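Local coordinates for orotidine 5'-phosphate decarboxylase (Pyrococcus horikoshii, PDB 2CZD), which probably catalyses the decarboxylation of orotidine 5'-monophosphate to UMP, the last step of de novo UMP biosynthesis, as a homodimer, at residues B[1-7]-B[25-31]; B[54-60]-B[79-85]; B[62-68]-B[92-98]. All coordinates share one frame. Numbering follows the deposited sequence.

Overall arrangement
The three contacts follow one side of a TIM barrel from its core to its outer layer. Contacts 1 and 2 are buried pairings of neighbouring parallel strands. They adjoin, because strands 27-31 and 53-60 are also neighbours; their centres are about 12 Å apart. Contact 3 is partly buried and joins two helices of the layer around the strand barrel, its centre about 18 Å from the chain centre. Its helix 64-76 is the crossover between the strands of contact 2, and Leu60 and Val84 touch Val96. Backbone hydrogen bonds dominate contacts 1 and 2. Contact 3 relies on side-chain hydrogen bonds, small apolar groups and one long salt bridge. Contacts 2 and 3 also touch the second subunit.

Contact 1: residues B[1-7]-B[25-31]; sequences MIVLALD and ISMIKVN
Strands 2-5 and 27-31 run parallel, with axes 4.6 Å apart at closest approach and 30° between their directions. Val3 pairs with Met27, Leu4 with Ile28 and Ala5 with Lys29 (CA-CA 4.7 to 4.8 Å). Backbone hydrogen bonds set this register: Ser26 N to Ile2 O (2.8 Å), Leu4 N to Met27 O (2.9 Å), Lys29 N to Leu4 O (2.7 Å) and Leu6 N to Lys29 O (3.0 Å). Leu6 then centres an inverse gamma turn.

Apolar packing covers the face carrying Leu4 and Ile28. Leu6 CB lies 3.7 Å from Ile28 CG2, and Leu4 CB 4.1 Å from Ile25 CD1. Helix 11-21, the crossover of this beta-alpha-beta unit, covers Leu4, Leu6 and Ile28. On the other face, inside the barrel, Val3 CG1 meets Lys29 CB at 3.8 Å.

Lys29 starts t,t and bends p,p, with Lys29 CE 3.8 Å from Ala5 CB. Two waters bridge Asp7 OD1 and OD2 to Lys29 NZ, each 2.7 Å from its carboxylate oxygen and 2.8 Å from NZ. Lys29 also forms a salt bridge with Asp57. Asp7 and Lys29 bind substrate; their opposite charges are coupled here through water, not direct contact.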
loop_
_atom_site.group_PDB
_atom_site.type_symbol
_atom_site.label_atom_id
_atom_site.label_comp_id
_atom_site.label_asym_id
_atom_site.label_seq_id
_atom_site.Cartn_x
_atom_site.Cartn_y
_atom_site.Cartn_z
ATOM N N MET B 1 -19.805 13.780 12.417
ATOM C CA MET B 1 -20.034 12.698 11.419
ATOM C C MET B 1 -19.082 11.547 11.689
ATOM O O MET B 1 -17.887 11.728 11.919
ATOM C CB MET B 1 -19.851 13.219 9.991
ATOM C CG MET B 1 -20.907 14.247 9.584
ATOM S SD MET B 1 -20.682 14.869 7.917
ATOM C CE MET B 1 -19.318 16.032 8.150
ATOM N N ILE B 2 -19.635 10.351 11.654
ATOM C CA ILE B 2 -18.865 9.156 11.946
ATOM C C ILE B 2 -18.481 8.354 10.717
ATOM O O ILE B 2 -19.306 8.137 9.844
ATOM C CB ILE B 2 -19.691 8.228 12.889
ATOM C CG1 ILE B 2 -19.983 8.962 14.185
ATOM C CG2 ILE B 2 -18.973 6.893 13.127
ATOM C CD1 ILE B 2 -20.974 8.212 15.079
ATOM N N VAL B 3 -17.216 7.938 10.666
ATOM C CA VAL B 3 -16.727 7.067 9.605
ATOM C C VAL B 3 -16.538 5.725 10.291
ATOM O O VAL B 3 -15.762 5.611 11.221
ATOM C CB VAL B 3 -15.369 7.528 9.038
ATOM C CG1 VAL B 3 -14.819 6.441 8.092
ATOM C CG2 VAL B 3 -15.567 8.859 8.276
ATOM N N LEU B 4 -17.274 4.714 9.842
ATOM C CA LEU B 4 -17.163 3.385 10.441
ATOM C C LEU B 4 -16.053 2.584 9.772
ATOM O O LEU B 4 -16.134 2.314 8.571
ATOM C CB LEU B 4 -18.488 2.620 10.287
ATOM C CG LEU B 4 -18.427 1.166 10.770
ATOM C CD1 LEU B 4 -18.186 1.128 12.271
ATOM C CD2 LEU B 4 -19.757 0.467 10.433
ATOM N N ALA B 5 -15.026 2.237 10.547
ATOM C CA ALA B 5 -13.921 1.396 10.054
ATOM C C ALA B 5 -14.510 -0.013 10.159
ATOM O O ALA B 5 -14.502 -0.645 11.238
ATOM C CB ALA B 5 -12.697 1.547 10.944
ATOM N N LEU B 6 -15.037 -0.485 9.029
ATOM C CA LEU B 6 -15.737 -1.769 8.962
ATOM C C LEU B 6 -14.778 -2.935 8.813
ATOM O O LEU B 6 -14.730 -3.619 7.769
ATOM C CB LEU B 6 -16.735 -1.743 7.810
ATOM C CG LEU B 6 -17.721 -2.916 7.757
ATOM C CD1 LEU B 6 -18.590 -2.890 9.010
ATOM C CD2 LEU B 6 -18.579 -2.792 6.513
ATOM N N ASP B 7 -14.041 -3.166 9.887
ATOM C CA ASP B 7 -13.025 -4.201 9.900
ATOM C C ASP B 7 -13.590 -5.526 10.397
ATOM O O ASP B 7 -13.126 -6.099 11.377
ATOM C CB ASP B 7 -11.840 -3.730 10.744
ATOM C CG ASP B 7 -11.177 -2.475 10.178
ATOM O OD1 ASP B 7 -11.386 -2.176 8.981
ATOM O OD2 ASP B 7 -10.435 -1.797 10.923
ATOM N N ILE B 25 -24.106 6.967 10.594
ATOM C CA ILE B 25 -22.746 7.100 10.062
ATOM C C ILE B 25 -22.778 7.824 8.719
ATOM O O ILE B 25 -23.794 7.812 8.016
ATOM C CB ILE B 25 -22.062 5.724 9.897
ATOM C CG1 ILE B 25 -22.836 4.865 8.899
ATOM C CG2 ILE B 25 -22.031 4.994 11.242
ATOM C CD1 ILE B 25 -22.039 3.641 8.420
ATOM N N SER B 26 -21.671 8.471 8.383
ATOM C CA SER B 26 -21.571 9.207 7.129
ATOM C C SER B 26 -20.796 8.470 6.047
ATOM O O SER B 26 -21.004 8.712 4.840
ATOM C CB SER B 26 -20.923 10.563 7.377
ATOM O OG SER B 26 -21.704 11.300 8.300
ATOM N N MET B 27 -19.898 7.579 6.465
ATOM C CA MET B 27 -19.106 6.799 5.512
ATOM C C MET B 27 -18.671 5.485 6.125
ATOM O O MET B 27 -18.622 5.345 7.340
ATOM C CB MET B 27 -17.845 7.565 5.100
ATOM C CG MET B 27 -18.133 8.900 4.444
ATOM S SD MET B 27 -16.635 9.590 3.753
ATOM C CE MET B 27 -17.092 11.347 3.595
ATOM N N ILE B 28 -18.339 4.534 5.255
ATOM C CA ILE B 28 -17.832 3.236 5.658
ATOM C C ILE B 28 -16.412 3.207 5.113
ATOM O O ILE B 28 -16.179 3.571 3.954
ATOM C CB ILE B 28 -18.616 2.092 5.001
ATOM C CG1 ILE B 28 -20.070 2.129 5.479
ATOM C CG2 ILE B 28 -17.959 0.761 5.322
ATOM C CD1 ILE B 28 -21.001 1.246 4.652
ATOM N N LYS B 29 -15.467 2.814 5.951
ATOM C CA LYS B 29 -14.072 2.712 5.520
ATOM C C LYS B 29 -13.671 1.233 5.455
ATOM O O LYS B 29 -13.869 0.474 6.419
ATOM C CB LYS B 29 -13.154 3.464 6.500
ATOM C CG LYS B 29 -11.661 3.411 6.117
ATOM C CD LYS B 29 -10.855 4.267 7.089
ATOM C CE LYS B 29 -10.617 3.559 8.437
ATOM N NZ LYS B 29 -9.746 2.350 8.289
ATOM N N VAL B 30 -13.118 0.820 4.321
ATOM C CA VAL B 30 -12.694 -0.565 4.154
ATOM C C VAL B 30 -11.179 -0.601 3.964
ATOM O O VAL B 30 -10.579 0.376 3.513
ATOM C CB VAL B 30 -13.400 -1.245 2.953
ATOM C CG1 VAL B 30 -14.923 -1.217 3.163
ATOM C CG2 VAL B 30 -13.021 -0.550 1.649
ATOM N N ASN B 31 -10.556 -1.716 4.318
ATOM C CA ASN B 31 -9.101 -1.818 4.179
ATOM C C ASN B 31 -8.661 -2.980 3.287
ATOM O O ASN B 31 -9.495 -3.689 2.733
ATOM C CB ASN B 31 -8.455 -1.929 5.563
ATOM C CG ASN B 31 -8.951 -3.127 6.349
ATOM O OD1 ASN B 31 -9.552 -4.042 5.800
ATOM N ND2 ASN B 31 -8.673 -3.135 7.644
HETATM O O HOH W 1 -12.425 -2.972 6.420
HETATM O O HOH W 2 -11.340 0.143 7.568
HETATM O O HOH W 3 -8.861 0.222 9.944
#

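Contact 2: residues B[54-60]-B[79-85]; sequences IIADLKL and ADYVIVH
Ile83 has the most surface buried, followed by Ile54 and Leu60. Strands 54-60 and 81-85 run parallel at 31°, their axes approaching to 4.0 Å.

Ile54 O accepts from Asp80 N (2.8 Å) and Tyr81 N (3.1 Å), and Ile54 N donates to Asp80 OD2 (2.9 Å). Asp80 also salt-bridges Lys47. Ile55 pairs with Tyr81 (CA-CA 4.7 Å) and Ala56 with Val82 (CA-CA 4.8 Å), fixed by Ala56 N to Tyr81 O (2.8 Å).

Ile83 is an m,t rotamer directed toward strand 54-60. Ile83 N bonds to Ala56 O (2.9 Å). Ile83 CG1 packs on Ile55 CG2 (3.7 Å), and Ile83 CD1 reaches Asp57 OD1 (3.5 Å).

Leu60 pairs with Val84 (CA-CA 4.5 Å) after a beta bulge that shifts the register by two. Asp57 centres an inverse gamma turn, and Lys59 has phi 50°, psi 54°. Leu60 N bonds to Ile83 O (3.2 Å), and Leu60 O accepts from His85 N (2.9 Å).

At the bulge Lys59, the proton donor, salt-bridges Asp57 (Lys59 NZ to Asp57 OD1 2.9 Å). Lys29 of the same chain, on Asp57, and Asp62 of the second subunit, on Lys59, complete the charged network characteristic of the OMP decarboxylase active site.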
loop_
_atom_site.group_PDB
_atom_site.type_symbol
_atom_site.label_atom_id
_atom_site.label_comp_id
_atom_site.label_asym_id
_atom_site.label_seq_id
_atom_site.Cartn_x
_atom_site.Cartn_y
_atom_site.Cartn_z
ATOM N N ILE B 54 -18.184 5.263 0.530
ATOM C CA ILE B 54 -17.091 4.375 0.913
ATOM C C ILE B 54 -15.697 4.950 0.769
ATOM O O ILE B 54 -15.361 5.554 -0.254
ATOM C CB ILE B 54 -17.153 3.062 0.083
ATOM C CG1 ILE B 54 -18.474 2.335 0.370
ATOM C CG2 ILE B 54 -15.974 2.156 0.418
ATOM C CD1 ILE B 54 -18.731 1.174 -0.565
ATOM N N ILE B 55 -14.910 4.800 1.825
ATOM C CA ILE B 55 -13.514 5.204 1.797
ATOM C C ILE B 55 -12.680 3.926 1.717
ATOM O O ILE B 55 -12.845 3.022 2.541
ATOM C CB ILE B 55 -13.080 5.931 3.083
ATOM C CG1 ILE B 55 -13.823 7.250 3.219
ATOM C CG2 ILE B 55 -11.545 6.208 3.042
ATOM C CD1 ILE B 55 -13.703 7.862 4.648
ATOM N N ALA B 56 -11.781 3.838 0.737
ATOM C CA ALA B 56 -10.893 2.679 0.629
ATOM C C ALA B 56 -9.562 3.102 1.259
ATOM O O ALA B 56 -8.811 3.905 0.675
ATOM C CB ALA B 56 -10.703 2.273 -0.844
ATOM N N ASP B 57 -9.316 2.595 2.466
ATOM C CA ASP B 57 -8.131 2.918 3.258
ATOM C C ASP B 57 -7.003 2.029 2.760
ATOM O O ASP B 57 -6.637 1.033 3.396
ATOM C CB ASP B 57 -8.418 2.657 4.748
ATOM C CG ASP B 57 -7.315 3.165 5.653
ATOM O OD1 ASP B 57 -6.250 3.545 5.132
ATOM O OD2 ASP B 57 -7.499 3.171 6.889
ATOM N N LEU B 58 -6.476 2.393 1.599
ATOM C CA LEU B 58 -5.391 1.605 1.000
ATOM C C LEU B 58 -3.994 2.138 1.300
ATOM O O LEU B 58 -3.028 1.373 1.254
ATOM C CB LEU B 58 -5.572 1.540 -0.513
ATOM C CG LEU B 58 -6.981 1.184 -0.986
ATOM C CD1 LEU B 58 -6.978 1.079 -2.518
ATOM C CD2 LEU B 58 -7.429 -0.125 -0.354
ATOM N N LYS B 59 -3.896 3.429 1.627
ATOM C CA LYS B 59 -2.605 4.096 1.879
ATOM C C LYS B 59 -1.676 3.777 0.716
ATOM O O LYS B 59 -0.546 3.297 0.890
ATOM C CB LYS B 59 -1.998 3.665 3.215
ATOM C CG LYS B 59 -2.844 4.112 4.405
ATOM C CD LYS B 59 -2.106 3.965 5.740
ATOM C CE LYS B 59 -2.976 4.352 6.951
ATOM N NZ LYS B 59 -4.157 3.436 7.125
ATOM N N LEU B 60 -2.174 4.065 -0.486
ATOM C CA LEU B 60 -1.403 3.775 -1.699
ATOM C C LEU B 60 -0.054 4.479 -1.658
ATOM O O LEU B 60 0.043 5.670 -1.312
ATOM C CB LEU B 60 -2.168 4.168 -2.962
ATOM C CG LEU B 60 -3.444 3.348 -3.244
ATOM C CD1 LEU B 60 -4.033 3.827 -4.588
ATOM C CD2 LEU B 60 -3.156 1.837 -3.242
ATOM N N ALA B 79 -15.842 2.695 -4.673
ATOM C CA ALA B 79 -15.263 3.578 -3.661
ATOM C C ALA B 79 -15.489 5.025 -4.040
ATOM O O ALA B 79 -15.441 5.384 -5.221
ATOM C CB ALA B 79 -13.737 3.334 -3.510
ATOM N N ASP B 80 -15.732 5.854 -3.031
ATOM C CA ASP B 80 -15.913 7.279 -3.234
ATOM C C ASP B 80 -14.632 8.040 -2.919
ATOM O O ASP B 80 -14.420 9.130 -3.439
ATOM C CB ASP B 80 -17.052 7.797 -2.358
ATOM C CG ASP B 80 -18.376 7.227 -2.773
ATOM O OD1 ASP B 80 -18.906 7.651 -3.831
ATOM O OD2 ASP B 80 -18.867 6.346 -2.048
ATOM N N TYR B 81 -13.789 7.471 -2.054
ATOM C CA TYR B 81 -12.522 8.117 -1.687
ATOM C C TYR B 81 -11.453 7.066 -1.514
ATOM O O TYR B 81 -11.736 5.956 -1.077
ATOM C CB TYR B 81 -12.598 8.869 -0.341
ATOM C CG TYR B 81 -13.767 9.797 -0.190
ATOM C CD1 TYR B 81 -15.002 9.310 0.241
ATOM C CD2 TYR B 81 -13.658 11.147 -0.515
ATOM C CE1 TYR B 81 -16.109 10.156 0.343
ATOM C CE2 TYR B 81 -14.768 12.006 -0.419
ATOM C CZ TYR B 81 -15.982 11.491 0.006
ATOM O OH TYR B 81 -17.089 12.314 0.039
ATOM N N VAL B 82 -10.211 7.421 -1.840
ATOM C CA VAL B 82 -9.107 6.499 -1.630
ATOM C C VAL B 82 -8.074 7.227 -0.786
ATOM O O VAL B 82 -7.744 8.388 -1.071
ATOM C CB VAL B 82 -8.433 6.082 -2.979
ATOM C CG1 VAL B 82 -7.125 5.359 -2.706
ATOM C CG2 VAL B 82 -9.367 5.163 -3.775
ATOM N N ILE B 83 -7.599 6.561 0.272
ATOM C CA ILE B 83 -6.540 7.131 1.116
ATOM C C ILE B 83 -5.186 6.835 0.463
ATOM O O ILE B 83 -4.869 5.683 0.138
ATOM C CB ILE B 83 -6.599 6.552 2.542
ATOM C CG1 ILE B 83 -7.907 7.012 3.186
ATOM C CG2 ILE B 83 -5.389 7.031 3.393
ATOM C CD1 ILE B 83 -8.163 6.475 4.617
ATOM N N VAL B 84 -4.386 7.885 0.286
ATOM C CA VAL B 84 -3.089 7.766 -0.365
ATOM C C VAL B 84 -2.007 8.427 0.467
ATOM O O VAL B 84 -2.266 9.406 1.183
ATOM C CB VAL B 84 -3.116 8.450 -1.758
ATOM C CG1 VAL B 84 -4.179 7.823 -2.626
ATOM C CG2 VAL B 84 -3.370 9.949 -1.584
ATOM N N HIS B 85 -0.800 7.880 0.409
ATOM C CA HIS B 85 0.324 8.492 1.130
ATOM C C HIS B 85 0.811 9.708 0.353
ATOM O O HIS B 85 0.599 9.819 -0.857
ATOM C CB HIS B 85 1.508 7.524 1.234
ATOM C CG HIS B 85 1.527 6.718 2.494
ATOM N ND1 HIS B 85 1.785 7.273 3.729
ATOM C CD2 HIS B 85 1.334 5.389 2.706
ATOM C CE1 HIS B 85 1.754 6.325 4.649
ATOM N NE2 HIS B 85 1.481 5.170 4.055
#

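Contact 3: residues B[62-68]-B[92-98]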
loop_
_atom_site.group_PDB
_atom_site.type_symbol
_atom_site.label_atom_id
_atom_site.label_comp_id
_atom_site.label_asym_id
_atom_site.label_seq_id
_atom_site.Cartn_x
_atom_site.Cartn_y
_atom_site.Cartn_z
ATOM N N ASP B 62 2.547 3.418 -4.263
ATOM C CA ASP B 62 3.271 2.843 -5.385
ATOM C C ASP B 62 3.648 3.905 -6.426
ATOM O O ASP B 62 3.430 5.124 -6.227
ATOM C CB ASP B 62 2.410 1.747 -6.037
ATOM C CG ASP B 62 3.235 0.539 -6.457
ATOM O OD1 ASP B 62 4.188 0.714 -7.238
ATOM O OD2 ASP B 62 2.934 -0.585 -6.013
ATOM N N ILE B 63 4.244 3.449 -7.532
ATOM C CA ILE B 63 4.596 4.360 -8.611
ATOM C C ILE B 63 3.291 4.892 -9.220
ATOM O O ILE B 63 2.224 4.265 -9.113
ATOM C CB ILE B 63 5.461 3.665 -9.687
ATOM C CG1 ILE B 63 4.660 2.608 -10.437
ATOM C CG2 ILE B 63 6.653 3.019 -9.017
ATOM C CD1 ILE B 63 5.477 1.931 -11.561
ATOM N N PRO B 64 3.351 6.049 -9.882
ATOM C CA PRO B 64 2.132 6.621 -10.461
ATOM C C PRO B 64 1.240 5.698 -11.272
ATOM O O PRO B 64 0.037 5.621 -11.016
ATOM C CB PRO B 64 2.650 7.809 -11.272
ATOM C CG PRO B 64 3.841 8.253 -10.464
ATOM C CD PRO B 64 4.508 6.941 -10.081
ATOM N N ASN B 65 1.806 4.975 -12.231
ATOM C CA ASN B 65 0.953 4.118 -13.035
ATOM C C ASN B 65 0.271 3.002 -12.255
ATOM O O ASN B 65 -0.872 2.655 -12.545
ATOM C CB ASN B 65 1.711 3.493 -14.202
ATOM C CG ASN B 65 0.759 2.836 -15.196
ATOM O OD1 ASN B 65 -0.058 3.518 -15.830
ATOM N ND2 ASN B 65 0.837 1.511 -15.320
ATOM N N THR B 66 0.969 2.415 -11.284
ATOM C CA THR B 66 0.373 1.345 -10.491
ATOM C C THR B 66 -0.696 1.925 -9.557
ATOM O O THR B 66 -1.746 1.317 -9.372
ATOM C CB THR B 66 1.457 0.586 -9.740
ATOM O OG1 THR B 66 2.350 0.020 -10.715
ATOM C CG2 THR B 66 0.854 -0.554 -8.884
ATOM N N ASN B 67 -0.433 3.107 -8.989
ATOM C CA ASN B 67 -1.438 3.760 -8.152
ATOM C C ASN B 67 -2.683 3.990 -9.004
ATOM O O ASN B 67 -3.810 3.771 -8.556
ATOM C CB ASN B 67 -0.932 5.121 -7.662
ATOM C CG ASN B 67 -0.265 5.040 -6.304
ATOM O OD1 ASN B 67 0.073 3.954 -5.832
ATOM N ND2 ASN B 67 -0.070 6.196 -5.670
ATOM N N ARG B 68 -2.469 4.427 -10.242
ATOM C CA ARG B 68 -3.591 4.675 -11.161
ATOM C C ARG B 68 -4.399 3.401 -11.431
ATOM O O ARG B 68 -5.627 3.417 -11.379
ATOM C CB ARG B 68 -3.059 5.231 -12.479
ATOM C CG ARG B 68 -4.103 5.362 -13.586
ATOM C CD ARG B 68 -3.422 5.856 -14.859
ATOM N NE ARG B 68 -2.931 7.221 -14.678
ATOM C CZ ARG B 68 -1.644 7.565 -14.683
ATOM N NH1 ARG B 68 -0.704 6.644 -14.873
ATOM N NH2 ARG B 68 -1.298 8.827 -14.478
ATOM N N SER B 92 2.453 10.414 -7.728
ATOM C CA SER B 92 1.724 9.253 -7.249
ATOM C C SER B 92 0.386 9.655 -6.627
ATOM O O SER B 92 -0.594 8.918 -6.757
ATOM C CB SER B 92 2.575 8.443 -6.269
ATOM O OG SER B 92 3.604 7.762 -6.984
ATOM N N VAL B 93 0.327 10.831 -5.990
ATOM C CA VAL B 93 -0.937 11.300 -5.419
ATOM C C VAL B 93 -1.875 11.706 -6.555
ATOM O O VAL B 93 -3.046 11.283 -6.590
ATOM C CB VAL B 93 -0.726 12.534 -4.529
ATOM C CG1 VAL B 93 -2.076 13.054 -4.051
ATOM C CG2 VAL B 93 0.134 12.168 -3.317
ATOM N N MET B 94 -1.363 12.495 -7.508
ATOM C CA MET B 94 -2.231 12.956 -8.583
ATOM C C MET B 94 -2.724 11.846 -9.502
ATOM O O MET B 94 -3.804 11.965 -10.101
ATOM C CB MET B 94 -1.542 14.070 -9.387
ATOM C CG MET B 94 -1.408 15.388 -8.627
ATOM S SD MET B 94 -2.978 16.039 -7.994
ATOM C CE MET B 94 -3.824 16.388 -9.471
ATOM N N ALA B 95 -1.981 10.744 -9.578
ATOM C CA ALA B 95 -2.442 9.626 -10.415
ATOM C C ALA B 95 -3.745 9.036 -9.872
ATOM O O ALA B 95 -4.557 8.485 -10.634
ATOM C CB ALA B 95 -1.378 8.550 -10.520
ATOM N N VAL B 96 -3.941 9.150 -8.558
ATOM C CA VAL B 96 -5.161 8.669 -7.931
ATOM C C VAL B 96 -6.239 9.752 -8.006
ATOM O O VAL B 96 -7.377 9.453 -8.347
ATOM C CB VAL B 96 -4.921 8.311 -6.440
ATOM C CG1 VAL B 96 -6.190 7.745 -5.818
ATOM C CG2 VAL B 96 -3.782 7.287 -6.333
ATOM N N LYS B 97 -5.891 10.999 -7.687
ATOM C CA LYS B 97 -6.871 12.100 -7.699
ATOM C C LYS B 97 -7.518 12.282 -9.090
ATOM O O LYS B 97 -8.657 12.714 -9.217
ATOM C CB LYS B 97 -6.195 13.406 -7.273
ATOM C CG LYS B 97 -7.175 14.515 -6.948
ATOM C CD LYS B 97 -6.425 15.719 -6.460
ATOM C CE LYS B 97 -7.353 16.756 -5.822
ATOM N NZ LYS B 97 -8.433 17.203 -6.742
ATOM N N GLU B 98 -6.778 11.941 -10.126
ATOM C CA GLU B 98 -7.302 12.034 -11.477
ATOM C C GLU B 98 -8.567 11.197 -11.633
ATOM O O GLU B 98 -9.463 11.574 -12.389
ATOM C CB GLU B 98 -6.244 11.537 -12.457
ATOM C CG GLU B 98 -6.654 11.455 -13.909
ATOM C CD GLU B 98 -5.503 10.942 -14.768
ATOM O OE1 GLU B 98 -4.500 11.670 -14.894
ATOM O OE2 GLU B 98 -5.584 9.810 -15.303
#
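Asn67 reaches across to the start of segment 92-98, where Asn67 ND2 donates to Ser92 O at 3.0 Å. Asn67 CB lies 3.8 Å from Val96 CG2. The other end of the same amide turns back on its own segment: Asn67 OD1 accepts from Asp62 N at 3.0 Å. The side chain thus ties the turn before its helix to the neighbouring helix. Ser92 returns the link, donating from Ser92 OG to Asp62 O at 2.7 Å. Ser92 OG also lies 3.3 Å from Pro64 CD.

Ala95 points toward helix 64-68, with its methyl against the backbone: Ala95 CB is 3.3 Å from Pro64 O and 4.2 Å from Pro64 CB. The axes come within 7.9 Å at a crossing angle of -27°, consistent with the small Ser92 and Ala95 at the interface. Such a near-parallel pair belongs to the outer layer of a TIM barrel, where helices 64-76 and 90-97 follow successive strands. Asn67 and Val96 both touch Leu60 of strand 53-60, and Val96 also meets Val82 and Val84.

Asp62 to Thr66 belong to the substrate-binding site. Asp62 forms a salt bridge with Lys59 of the second subunit, while Pro64 and Ser92 pack on His110 of that subunit. Farther out, the Arg68 guanidinium lays one face over the Ala95 methyl, with Arg68 NH2 4.0 Å from Ala95 CB. Arg68 NE makes a long salt bridge of 3.8 Å to Glu98 OE2, at the guanidinium edge.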